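Local coordinates for ESX-5 secretion-associated protein EspG5 (Mycobacterium marinum, PDB 6VJ5), which acts as a specific chaperone for cognate PE/PPE proteins, preventing aggregation of their dimers and being required for secretion of LipY and PE31/PPE18, at residues H162-A167 with L244-G249. Numbering follows the deposited sequence.
Sequences HHADPA and LKDGSG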
ATOM      1  N   HIS C 162      -1.731  29.943 -22.789  1.00 56.90           N
ATOM      2  CA  HIS C 162      -2.592  31.077 -23.093  1.00 56.58           C
ATOM      3  C   HIS C 162      -1.766  32.346 -22.980  1.00 59.72           C
ATOM      4  O   HIS C 162      -1.083  32.556 -21.972  1.00 52.93           O
ATOM      5  CB  HIS C 162      -3.788  31.124 -22.135  1.00 64.08           C
ATOM      6  CG  HIS C 162      -4.609  32.371 -22.244  1.00 67.71           C
ATOM      7  ND1 HIS C 162      -4.327  33.510 -21.523  1.00 64.63           N
ATOM      8  CD2 HIS C 162      -5.713  32.651 -22.976  1.00 61.29           C
ATOM      9  CE1 HIS C 162      -5.216  34.443 -21.811  1.00 62.82           C
ATOM     10  NE2 HIS C 162      -6.069  33.947 -22.691  1.00 67.26           N
ATOM     11  N   HIS C 163      -1.823  33.184 -24.005  1.00 69.86           N
ATOM     12  CA  HIS C 163      -1.083  34.432 -23.989  1.00 67.67           C
ATOM     13  C   HIS C 163      -1.901  35.510 -23.293  1.00 63.31           C
ATOM     14  O   HIS C 163      -3.116  35.606 -23.483  1.00 56.68           O
ATOM     15  CB  HIS C 163      -0.724  34.896 -25.396  1.00 65.41           C
ATOM     16  CG  HIS C 163       0.084  36.154 -25.408  1.00 74.54           C
ATOM     17  ND1 HIS C 163      -0.483  37.398 -25.577  1.00 73.25           N
ATOM     18  CD2 HIS C 163       1.409  36.363 -25.231  1.00 83.91           C
ATOM     19  CE1 HIS C 163       0.463  38.319 -25.525  1.00 74.27           C
ATOM     20  NE2 HIS C 163       1.620  37.717 -25.318  1.00 79.64           N
ATOM     21  N   ALA C 164      -1.221  36.323 -22.490  1.00 62.52           N
ATOM     22  CA  ALA C 164      -1.878  37.397 -21.761  1.00 66.06           C
ATOM     23  C   ALA C 164      -0.847  38.465 -21.436  1.00 64.17           C
ATOM     24  O   ALA C 164       0.333  38.170 -21.245  1.00 63.53           O
ATOM     25  CB  ALA C 164      -2.543  36.882 -20.480  1.00 62.50           C
ATOM     26  N   ASP C 165      -1.301  39.693 -21.391  1.00 58.17           N
ATOM     27  CA  ASP C 165      -0.458  40.825 -21.055  1.00 57.02           C
ATOM     28  C   ASP C 165      -0.686  41.228 -19.605  1.00 57.95           C
ATOM     29  O   ASP C 165      -1.758  40.973 -19.049  1.00 56.63           O
ATOM     30  CB  ASP C 165      -0.762  42.011 -21.974  1.00 72.36           C
ATOM     31  CG  ASP C 165      -0.396  41.736 -23.430  1.00 77.94           C
ATOM     32  OD1 ASP C 165       0.761  41.344 -23.694  1.00 80.94           O
ATOM     33  OD2 ASP C 165      -1.269  41.903 -24.310  1.00 76.87           O
ATOM     34  N   PRO C 166       0.308  41.836 -18.963  1.00 50.54           N
ATOM     35  CA  PRO C 166       0.121  42.288 -17.577  1.00 50.97           C
ATOM     36  C   PRO C 166      -1.148  43.112 -17.418  1.00 56.92           C
ATOM     37  O   PRO C 166      -1.370  44.091 -18.133  1.00 67.40           O
ATOM     38  CB  PRO C 166       1.378  43.123 -17.305  1.00 54.72           C
ATOM     39  CG  PRO C 166       2.418  42.551 -18.221  1.00 57.32           C
ATOM     40  CD  PRO C 166       1.673  42.092 -19.461  1.00 58.19           C
ATOM     41  N   ALA C 167      -1.989  42.710 -16.468  1.00 61.14           N
ATOM     42  CA  ALA C 167      -3.201  43.465 -16.191  1.00 63.29           C
ATOM     43  C   ALA C 167      -2.851  44.900 -15.816  1.00 66.74           C
ATOM     44  O   ALA C 167      -1.776  45.185 -15.280  1.00 61.59           O
ATOM     45  CB  ALA C 167      -4.004  42.809 -15.067  1.00 60.55           C
ATOM     46  N   LEU C 244      -0.250  33.133 -10.384  1.00 49.69           N
ATOM     47  CA  LEU C 244      -0.529  33.921 -11.573  1.00 44.81           C
ATOM     48  C   LEU C 244      -1.878  33.500 -12.136  1.00 55.20           C
ATOM     49  O   LEU C 244      -2.187  32.305 -12.191  1.00 53.47           O
ATOM     50  CB  LEU C 244       0.545  33.728 -12.639  1.00 45.27           C
ATOM     51  CG  LEU C 244       1.997  33.914 -12.207  1.00 50.41           C
ATOM     52  CD1 LEU C 244       2.886  33.843 -13.445  1.00 51.98           C
ATOM     53  CD2 LEU C 244       2.198  35.216 -11.480  1.00 58.48           C
ATOM     54  N   LYS C 245      -2.675  34.482 -12.563  1.00 57.04           N
ATOM     55  CA  LYS C 245      -4.000  34.219 -13.108  1.00 54.61           C
ATOM     56  C   LYS C 245      -4.261  35.103 -14.317  1.00 63.14           C
ATOM     57  O   LYS C 245      -3.911  36.287 -14.316  1.00 55.09           O
ATOM     58  CB  LYS C 245      -5.092  34.468 -12.062  1.00 59.39           C
ATOM     59  CG  LYS C 245      -4.953  33.643 -10.795  1.00 60.40           C
ATOM     60  CD  LYS C 245      -6.000  34.047  -9.766  1.00 66.24           C
ATOM     61  CE  LYS C 245      -5.806  33.309  -8.453  1.00 63.03           C
ATOM     62  NZ  LYS C 245      -5.996  31.841  -8.606  1.00 65.10           N
ATOM     63  N   ASP C 246      -4.910  34.525 -15.330  1.00 62.58           N
ATOM     64  CA  ASP C 246      -5.198  35.200 -16.595  1.00 53.19           C
ATOM     65  C   ASP C 246      -6.690  35.501 -16.702  1.00 59.47           C
ATOM     66  O   ASP C 246      -7.488  34.615 -17.025  1.00 62.06           O
ATOM     67  CB  ASP C 246      -4.763  34.343 -17.784  1.00 53.31           C
ATOM     68  CG  ASP C 246      -3.279  34.332 -17.980  1.00 56.93           C
ATOM     69  OD1 ASP C 246      -2.574  34.906 -17.129  1.00 52.43           O
ATOM     70  OD2 ASP C 246      -2.815  33.758 -18.991  1.00 57.62           O
ATOM     71  N   GLY C 247      -7.063  36.760 -16.470  1.00 59.09           N
ATOM     72  CA  GLY C 247      -8.425  37.211 -16.630  1.00 62.49           C
ATOM     73  C   GLY C 247      -8.598  38.124 -17.837  1.00 56.98           C
ATOM     74  O   GLY C 247      -7.639  38.520 -18.498  1.00 54.90           O
ATOM     75  N   SER C 248      -9.867  38.443 -18.118  1.00 51.03           N
ATOM     76  CA  SER C 248     -10.184  39.353 -19.215  1.00 56.59           C
ATOM     77  C   SER C 248      -9.310  40.596 -19.170  1.00 61.30           C
ATOM     78  O   SER C 248      -8.849  41.084 -20.209  1.00 59.75           O
ATOM     79  CB  SER C 248     -11.655  39.764 -19.152  1.00 48.87           C
ATOM     80  OG  SER C 248     -12.510  38.645 -19.232  1.00 65.90           O
ATOM     81  N   GLY C 249      -9.087  41.133 -17.972  1.00 57.10           N
ATOM     82  CA  GLY C 249      -8.314  42.336 -17.787  1.00 57.21           C
ATOM     83  C   GLY C 249      -6.822  42.149 -17.712  1.00 54.36           C
ATOM     84  O   GLY C 249      -6.114  43.082 -17.332  1.00 60.24           O
TER
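Both carboxylate oxygens of D246 are engaged: OD2 accepts a hydrogen bond from H162 ND1 at 3.0 Å and has a further bond just beyond the two segments, while OD1 forms a salt bridge with R251 NE. The angle of 152° at the hydrogen marks the imidazole bond as moderately bent. OD2 is met on its anti side by a donor lifted somewhat from the carboxylate plane, and it lies at the imidazole edge, slightly tilted from the ring plane. Ring and carboxylate planes are turned 51° apart. With CG of H162 anti to the backbone N (chi1 171°), the ring sits beside its own carbonyl carbon, and the two side chains slide past each other in opposite directions. That ND1 is the donor implies a proton on this nitrogen; R251, chiefly, would probably favour a charged carboxylate. Next to the bond, A164 CB touches D246 OD2 at 3.5 Å. D246 belongs to strand 234-247, which forms a beta hairpin with strand 250-256 in the large antiparallel sheet; the loop joining helix 147-159 to strand 172-175 runs obliquely alongside the strand end and turn. Backbone hydrogen bonds of D165 and A167 to R251 tie this loop to the second hairpin strand. Farther along, A167 CB approaches G249 O to 3.1 Å, and A167 CA makes a weak, bent CA-H...O contact with the same oxygen at 3.2 Å.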